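Local structure of carbonic anhydrase (Trichomonas vaginalis, 6Y04) at residues G64-W68 against I93-E97; L80-Y84 against L156-I161; S105-L109 against K127-S131. The protein probably catalyses the reversible hydration of carbon dioxide to hydrogencarbonate and a proton, using one zinc ion per subunit. All coordinates share one frame; numbering follows the deposited sequence.

Contact 1 (G64-W68 against I93-E97); sequences GNGIW and IMGHE. With ZN (zinc ion), chain C.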
loop_
_atom_site.group_PDB
_atom_site.type_symbol
_atom_site.label_atom_id
_atom_site.label_comp_id
_atom_site.label_asym_id
_atom_site.label_seq_id
_atom_site.Cartn_x
_atom_site.Cartn_y
_atom_site.Cartn_z
ATOM N N GLY A 64 8.410 -3.728 0.883
ATOM C CA GLY A 64 9.645 -3.088 1.306
ATOM C C GLY A 64 9.496 -1.593 1.591
ATOM O O GLY A 64 10.475 -0.938 1.949
ATOM N N ASN A 65 8.276 -1.062 1.429
ATOM C CA ASN A 65 7.921 0.299 1.823
ATOM C C ASN A 65 8.995 1.312 1.405
ATOM O O ASN A 65 9.383 2.175 2.197
ATOM C CB ASN A 65 7.647 0.401 3.329
ATOM C CG ASN A 65 8.765 -0.171 4.176
ATOM O OD1 ASN A 65 8.793 -1.372 4.444
ATOM N ND2 ASN A 65 9.699 0.674 4.583
ATOM N N GLY A 66 9.458 1.205 0.155
ATOM C CA GLY A 66 10.615 1.964 -0.288
ATOM C C GLY A 66 10.239 3.128 -1.200
ATOM O O GLY A 66 9.365 3.005 -2.060
ATOM N N ILE A 67 10.900 4.265 -0.968
ATOM C CA ILE A 67 10.942 5.356 -1.925
ATOM C C ILE A 67 12.406 5.550 -2.298
ATOM O O ILE A 67 13.205 5.991 -1.478
ATOM C CB ILE A 67 10.327 6.649 -1.344
ATOM C CG1 ILE A 67 8.894 6.441 -0.848
ATOM C CG2 ILE A 67 10.425 7.801 -2.332
ATOM C CD1 ILE A 67 8.809 5.929 0.576
ATOM N N TRP A 68 12.750 5.184 -3.533
ATOM C CA TRP A 68 14.108 5.349 -4.017
ATOM C C TRP A 68 14.167 6.493 -5.028
ATOM O O TRP A 68 15.253 6.951 -5.379
ATOM C CB TRP A 68 14.659 4.027 -4.577
ATOM C CG TRP A 68 13.729 3.287 -5.495
ATOM C CD1 TRP A 68 12.877 2.279 -5.154
ATOM C CD2 TRP A 68 13.563 3.480 -6.916
ATOM N NE1 TRP A 68 12.190 1.838 -6.253
ATOM C CE2 TRP A 68 12.590 2.550 -7.351
ATOM C CE3 TRP A 68 14.138 4.338 -7.867
ATOM C CZ2 TRP A 68 12.184 2.460 -8.687
ATOM C CZ3 TRP A 68 13.732 4.261 -9.185
ATOM C CH2 TRP A 68 12.766 3.329 -9.586
ATOM N N ILE A 93 7.367 6.790 7.811
ATOM C CA ILE A 93 7.798 5.643 7.026
ATOM C C ILE A 93 8.291 4.545 7.966
ATOM O O ILE A 93 9.246 4.736 8.720
ATOM C CB ILE A 93 8.844 6.067 5.974
ATOM C CG1 ILE A 93 8.225 7.058 4.985
ATOM C CG2 ILE A 93 9.428 4.854 5.261
ATOM C CD1 ILE A 93 9.218 8.021 4.405
ATOM N N MET A 94 7.617 3.389 7.908
ATOM C CA MET A 94 7.819 2.335 8.889
ATOM C C MET A 94 8.204 1.024 8.202
ATOM O O MET A 94 7.351 0.328 7.643
ATOM C CB MET A 94 6.561 2.138 9.737
ATOM C CG MET A 94 6.708 1.035 10.753
ATOM S SD MET A 94 5.438 1.081 12.013
ATOM C CE MET A 94 4.008 0.609 11.041
ATOM N N GLY A 95 9.504 0.706 8.274
ATOM C CA GLY A 95 10.035 -0.555 7.790
ATOM C C GLY A 95 9.980 -1.624 8.875
ATOM O O GLY A 95 9.519 -1.366 9.984
ATOM N N HIS A 96 10.452 -2.829 8.552
ATOM C CA HIS A 96 10.398 -3.912 9.517
ATOM C C HIS A 96 11.586 -4.848 9.339
ATOM O O HIS A 96 12.108 -4.996 8.236
ATOM C CB HIS A 96 9.058 -4.652 9.428
ATOM C CG HIS A 96 8.893 -5.459 8.182
ATOM N ND1 HIS A 96 8.980 -6.836 8.187
ATOM C CD2 HIS A 96 8.662 -5.099 6.897
ATOM C CE1 HIS A 96 8.799 -7.291 6.967
ATOM N NE2 HIS A 96 8.608 -6.249 6.153
ATOM N N GLU A 97 11.979 -5.472 10.456
ATOM C CA GLU A 97 13.020 -6.487 10.508
ATOM C C GLU A 97 12.512 -7.730 9.785
ATOM O O GLU A 97 11.310 -7.982 9.768
ATOM C CB GLU A 97 13.369 -6.799 11.967
ATOM C CG GLU A 97 13.285 -5.579 12.879
ATOM C CD GLU A 97 13.886 -5.691 14.270
ATOM O OE1 GLU A 97 14.860 -6.460 14.432
ATOM O OE2 GLU A 97 13.385 -4.996 15.189
HETATM ZN ZN ZN C . 8.678 -6.394 4.115
HETATM O O HOH W 1 10.999 -2.862 5.731
HETATM O O HOH W 2 8.416 -8.199 3.300
#

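Contact 2 (L80-Y84 against L156-I161); sequences LVSIY and LIPKNI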
loop_
_atom_site.group_PDB
_atom_site.type_symbol
_atom_site.label_atom_id
_atom_site.label_comp_id
_atom_site.label_asym_id
_atom_site.label_seq_id
_atom_site.Cartn_x
_atom_site.Cartn_y
_atom_site.Cartn_z
ATOM N N LEU A 80 1.268 12.702 -1.953
ATOM C CA LEU A 80 0.839 13.994 -2.475
ATOM C C LEU A 80 -0.659 14.173 -2.240
ATOM O O LEU A 80 -1.100 15.239 -1.807
ATOM C CB LEU A 80 1.181 14.112 -3.968
ATOM C CG LEU A 80 2.669 14.053 -4.314
ATOM C CD1 LEU A 80 2.889 13.978 -5.824
ATOM C CD2 LEU A 80 3.420 15.238 -3.725
ATOM N N VAL A 81 -1.425 13.116 -2.519
ATOM C CA VAL A 81 -2.860 13.131 -2.303
ATOM C C VAL A 81 -3.140 13.308 -0.812
ATOM O O VAL A 81 -4.006 14.095 -0.432
ATOM C CB VAL A 81 -3.532 11.865 -2.870
ATOM C CG1 VAL A 81 -5.014 11.818 -2.537
ATOM C CG2 VAL A 81 -3.328 11.755 -4.377
ATOM N N SER A 82 -2.395 12.579 0.027
ATOM C CA SER A 82 -2.590 12.661 1.466
ATOM C C SER A 82 -2.427 14.104 1.937
ATOM O O SER A 82 -3.259 14.609 2.694
ATOM C CB SER A 82 -1.653 11.735 2.203
ATOM O OG SER A 82 -1.999 10.380 1.967
ATOM N N ILE A 83 -1.352 14.764 1.475
ATOM C CA ILE A 83 -1.002 16.081 1.993
ATOM C C ILE A 83 -1.968 17.127 1.442
ATOM O O ILE A 83 -2.577 17.878 2.203
ATOM C CB ILE A 83 0.464 16.446 1.682
ATOM C CG1 ILE A 83 1.452 15.487 2.342
ATOM C CG2 ILE A 83 0.757 17.896 2.055
ATOM C CD1 ILE A 83 2.822 15.514 1.700
ATOM N N TYR A 84 -2.100 17.155 0.107
ATOM C CA TYR A 84 -2.706 18.273 -0.599
ATOM C C TYR A 84 -4.223 18.145 -0.626
ATOM O O TYR A 84 -4.922 19.140 -0.463
ATOM C CB TYR A 84 -2.111 18.390 -1.998
ATOM C CG TYR A 84 -0.659 18.785 -1.987
ATOM C CD1 TYR A 84 -0.250 19.968 -1.394
ATOM C CD2 TYR A 84 0.304 17.984 -2.580
ATOM C CE1 TYR A 84 1.083 20.346 -1.388
ATOM C CE2 TYR A 84 1.641 18.340 -2.582
ATOM C CZ TYR A 84 2.029 19.528 -1.987
ATOM O OH TYR A 84 3.345 19.876 -1.977
ATOM N N LEU A 156 8.140 18.035 -4.774
ATOM C CA LEU A 156 6.699 18.211 -4.734
ATOM C C LEU A 156 6.203 18.174 -3.288
ATOM O O LEU A 156 5.022 18.396 -3.041
ATOM C CB LEU A 156 6.027 17.119 -5.571
ATOM C CG LEU A 156 6.307 17.117 -7.074
ATOM C CD1 LEU A 156 5.257 16.303 -7.807
ATOM C CD2 LEU A 156 6.368 18.528 -7.639
ATOM N N ILE A 157 7.105 17.895 -2.337
ATOM C CA ILE A 157 6.707 17.713 -0.951
ATOM C C ILE A 157 7.204 18.888 -0.110
ATOM O O ILE A 157 8.404 19.159 -0.056
ATOM C CB ILE A 157 7.135 16.327 -0.421
ATOM C CG1 ILE A 157 6.229 15.243 -1.005
ATOM C CG2 ILE A 157 7.129 16.286 1.102
ATOM C CD1 ILE A 157 6.654 13.846 -0.687
ATOM N N PRO A 158 6.288 19.614 0.578
ATOM C CA PRO A 158 6.637 20.845 1.292
ATOM C C PRO A 158 7.662 20.575 2.390
ATOM O O PRO A 158 7.705 19.475 2.931
ATOM C CB PRO A 158 5.319 21.298 1.937
ATOM C CG PRO A 158 4.243 20.584 1.162
ATOM C CD PRO A 158 4.863 19.277 0.713
ATOM N N LYS A 159 8.460 21.596 2.716
ATOM C CA LYS A 159 9.522 21.493 3.707
ATOM C C LYS A 159 8.945 21.435 5.120
ATOM O O LYS A 159 9.616 20.978 6.045
ATOM C CB LYS A 159 10.509 22.653 3.535
ATOM C CG LYS A 159 11.210 22.693 2.181
ATOM C CD LYS A 159 11.991 21.426 1.872
ATOM C CE LYS A 159 12.887 21.533 0.656
ATOM N NZ LYS A 159 13.767 20.343 0.549
ATOM N N ASN A 160 7.690 21.875 5.268
ATOM C CA ASN A 160 7.075 21.992 6.578
ATOM C C ASN A 160 6.328 20.711 6.957
ATOM O O ASN A 160 5.623 20.699 7.964
ATOM C CB ASN A 160 6.173 23.229 6.673
ATOM C CG ASN A 160 4.889 23.102 5.874
ATOM O OD1 ASN A 160 4.892 22.618 4.750
ATOM N ND2 ASN A 160 3.777 23.531 6.445
ATOM N N ILE A 161 6.457 19.652 6.150
ATOM C CA ILE A 161 5.829 18.376 6.467
ATOM C C ILE A 161 6.906 17.445 7.026
ATOM O O ILE A 161 7.748 16.949 6.278
ATOM C CB ILE A 161 5.132 17.763 5.226
ATOM C CG1 ILE A 161 4.033 18.660 4.643
ATOM C CG2 ILE A 161 4.652 16.338 5.493
ATOM C CD1 ILE A 161 2.757 18.741 5.448
#

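Contact 3 (S105-L109 against K127-S131); sequences STDSL and KSDLS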
loop_
_atom_site.group_PDB
_atom_site.type_symbol
_atom_site.label_atom_id
_atom_site.label_comp_id
_atom_site.label_asym_id
_atom_site.label_seq_id
_atom_site.Cartn_x
_atom_site.Cartn_y
_atom_site.Cartn_z
ATOM N N SER A 105 16.080 -10.605 -5.089
ATOM C CA SER A 105 16.979 -10.040 -6.078
ATOM C C SER A 105 16.382 -10.279 -7.458
ATOM O O SER A 105 15.430 -11.043 -7.587
ATOM C CB SER A 105 18.346 -10.654 -5.962
ATOM O OG SER A 105 18.308 -12.017 -6.338
ATOM N N THR A 106 16.954 -9.633 -8.482
ATOM C CA THR A 106 16.502 -9.832 -9.849
ATOM C C THR A 106 16.810 -11.262 -10.287
ATOM O O THR A 106 16.052 -11.856 -11.051
ATOM C CB THR A 106 17.057 -8.767 -10.808
ATOM O OG1 THR A 106 18.430 -8.548 -10.495
ATOM C CG2 THR A 106 16.324 -7.447 -10.712
ATOM N N ASP A 107 17.913 -11.815 -9.766
ATOM C CA ASP A 107 18.299 -13.183 -10.062
ATOM C C ASP A 107 17.239 -14.154 -9.552
ATOM O O ASP A 107 16.778 -14.992 -10.313
ATOM C CB ASP A 107 19.735 -13.456 -9.612
ATOM C CG ASP A 107 20.765 -12.880 -10.577
ATOM O OD1 ASP A 107 20.374 -12.094 -11.467
ATOM O OD2 ASP A 107 21.956 -13.231 -10.450
ATOM N N SER A 108 16.856 -14.019 -8.277
ATOM C CA SER A 108 15.942 -14.949 -7.627
ATOM C C SER A 108 14.543 -14.834 -8.232
ATOM O O SER A 108 13.873 -15.839 -8.450
ATOM C CB SER A 108 15.923 -14.767 -6.125
ATOM O OG SER A 108 15.155 -13.634 -5.742
ATOM N N LEU A 109 14.126 -13.599 -8.534
ATOM C CA LEU A 109 12.823 -13.381 -9.142
ATOM C C LEU A 109 12.839 -13.905 -10.572
ATOM O O LEU A 109 11.861 -14.506 -11.014
ATOM C CB LEU A 109 12.449 -11.897 -9.090
ATOM C CG LEU A 109 12.035 -11.374 -7.716
ATOM C CD1 LEU A 109 12.022 -9.863 -7.712
ATOM C CD2 LEU A 109 10.676 -11.909 -7.280
ATOM N N LYS A 127 14.665 -6.340 -16.273
ATOM C CA LYS A 127 15.666 -6.647 -15.261
ATOM C C LYS A 127 16.285 -5.374 -14.682
ATOM O O LYS A 127 16.487 -5.283 -13.471
ATOM C CB LYS A 127 16.746 -7.577 -15.826
ATOM C CG LYS A 127 17.923 -7.866 -14.895
ATOM C CD LYS A 127 18.703 -9.115 -15.248
ATOM C CE LYS A 127 19.099 -9.920 -14.023
ATOM N NZ LYS A 127 19.273 -11.359 -14.339
ATOM N N SER A 128 16.593 -4.407 -15.550
ATOM C CA SER A 128 17.280 -3.201 -15.119
ATOM C C SER A 128 16.387 -2.350 -14.214
ATOM O O SER A 128 16.809 -1.924 -13.136
ATOM C CB SER A 128 17.773 -2.431 -16.298
ATOM O OG SER A 128 19.009 -1.821 -15.978
ATOM N N ASP A 129 15.144 -2.122 -14.661
ATOM C CA ASP A 129 14.170 -1.364 -13.893
ATOM C C ASP A 129 13.850 -2.070 -12.575
ATOM O O ASP A 129 13.802 -1.424 -11.529
ATOM C CB ASP A 129 12.902 -1.086 -14.705
ATOM C CG ASP A 129 13.122 -0.167 -15.892
ATOM O OD1 ASP A 129 13.931 0.774 -15.761
ATOM O OD2 ASP A 129 12.480 -0.407 -16.942
ATOM N N LEU A 130 13.624 -3.392 -12.642
ATOM C CA LEU A 130 13.226 -4.191 -11.489
ATOM C C LEU A 130 14.296 -4.104 -10.401
ATOM O O LEU A 130 13.975 -4.145 -9.212
ATOM C CB LEU A 130 12.986 -5.642 -11.928
ATOM C CG LEU A 130 12.505 -6.612 -10.842
ATOM C CD1 LEU A 130 11.209 -6.140 -10.204
ATOM C CD2 LEU A 130 12.334 -8.023 -11.390
ATOM N N SER A 131 15.552 -3.954 -10.840
ATOM C CA SER A 131 16.729 -3.890 -9.987
ATOM C C SER A 131 16.608 -2.760 -8.963
ATOM O O SER A 131 17.100 -2.867 -7.837
ATOM C CB SER A 131 17.966 -3.742 -10.836
ATOM O OG SER A 131 19.080 -3.371 -10.043
#

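Contact 1 (G64-W68 against I93-E97)
N65 comes nearest to strand 90-96 at G95, their CA atoms 6.4 Å apart, where the irregular loop that follows strand 57-61 passes the C-terminal end of a central strand of the beta-carbonic anhydrase sheet. Strand 90-96 runs between the parallel strands 32-36 and 163-168, and its last residue, H96, binds zinc. The contact therefore illustrates how the C-terminal end of a parallel strand in a mixed sheet supplies a metal ligand while a neighbouring loop lies alongside.

No direct hydrogen bond joins the two segments, and the meeting depends on the amide of N65. With chi1 at 52°, CG lies between the backbone N and the carbonyl carbon, and the whole amide settles on the main chain of M94 and G95. ND2 stands 3.5 Å from G95 CA; because glycine carries no side chain, the amide can come this close. CG of N65 is 3.8 Å from M94 O, which accepts a hydrogen bond from T36 OG1. Deeper in, the methyl I67 CD1 meets I93 CD1 at 4.4 Å, and both isoleucines also pack on V151 of helix 140-152.

Toward the metal, N65 OD1 lies at the edge of the H96 imidazole, near its plane. Both ring nitrogens are engaged: NE2 coordinates zinc at 2.0 Å, and ND1 makes a weak, bent bond to E97 O. C37 and C99 supply two thiolates and a water takes the remaining place, a set of ligands consistent with the open form of beta-class enzymes. A second water spans the segments, donating to N65 OD1 and accepting from H96 N at 2.9 Å.

Contact 2 (L80-Y84 against L156-I161)
L80 pushes its CD2 methyl into a notch formed by the backbone and side chains of L156 and I157. The notch has three walls: CD2 is 3.6 Å from L156 O, 3.7 Å from L156 CB and 3.9 Å from I157 CG1. The other branch, CD1, lies against L156 CD1, so the forked end of L80 straddles the base and tip of the leucine, whose chain crosses its own at a slant.

One turn further along, I83 provides the second bump. Its CD1 fits shallowly between I157 CG1 and P158 CD, 4.4 Å from each, while CG2 branches off at roughly a right angle and meets I161 CD1 at 4.0 Å. The two isoleucine chains slide past one another in opposite directions, and both rest on I91 of strand 90-96. Because CG2 stands anti to the backbone N (chi1 -62° for CG1), I83 also sets this methyl over a face of the Y84 ring, offset toward the rim.

In the alpha/beta fold of the enzyme this is where helix 74-85, just before strand 90-96, is covered by the loop that leads from helix 140-152 into strand 163-168. The loop folds back through a type I turn, P158 to I161, and R152 grips the carbonyl oxygens of both turn ends. The second subunit adds to the surroundings, with its F126 packing on L156 and its Q112 bonding Y84 O.

Y84 comes toward P158 from the opposite direction, its hydroxyl meeting both the proline ring and L156. The hydroxyl donates to L156 O, which sits at the ring edge in the ring plane; the refined separation is very short and its exact value doubtful. The same OH is 3.1 Å from P158 CD, and the pyrrolidine meets the phenol ring obliquely.

Contact 3 (S105-L109 against K127-S131)
S105 O, at the start of the helix that brings T106 and L109 against L130, is gripped by two donors, L109 N at 3.0 Å and S108 OG at 3.2 Å. Both reach it from the same face of its plane, the hydroxyl tilted 29° from that plane. T106, the next residue, packs through its methyl. CG2 stands anti to the carbonyl carbon (chi1 42° for OG1), which turns it onto the facing helix. There it is 3.5 Å from K127 O, 3.6 Å from S131 N and 3.9 Å from L130 CG, a small knob pressed on the backbone as much as on side chains. T106 OG1 is hydrogen-bonded to D135 OD2, just beyond helix 120-134, to which S131 OG adds a weak bond.

The two helices, 106-115 and 120-134, form a helical hairpin, the start of the first lying beside the end of the second. The hairpin reaches the other subunit of the dimer, where L109 packs on Y84 and L130 on L72, both of the second subunit. Within the hairpin L109 CD1 and L130 CD2 meet at 4.1 Å, with their side chains slanting across one another. The first helix opens on S105, its N-cap residue, whose OG accepts from S108 N at 3.1 Å and an angle of 164°.

Toward the surface K127 crosses T106 at about a right angle, its CE against T106 OG1. Bent at chi3, the lysine carries NZ to D107 OD1 in a salt bridge of 3.2 Å, approaching that oxygen nearly end-on.

Overall arrangement
Followed from the N terminus, the chain shows how a fold can interleave its closures. Residues 64-68 open contact 1, and helix 74-85 opens contact 2 before strand 90-96 closes contact 1, so these two cross. After that strand, 105-109 and 127-131 close the short loop of contact 3, in series with contact 1 but nested inside the long loop that 156-161 finally shuts. Contact 1 ties the zinc end of the sheet to a loop, contact 2 joins a helix to the approach of strand 163-168, and contact 3 pairs two helices. Contacts 2 and 3, with centres about 31 Å apart, both touch the second subunit.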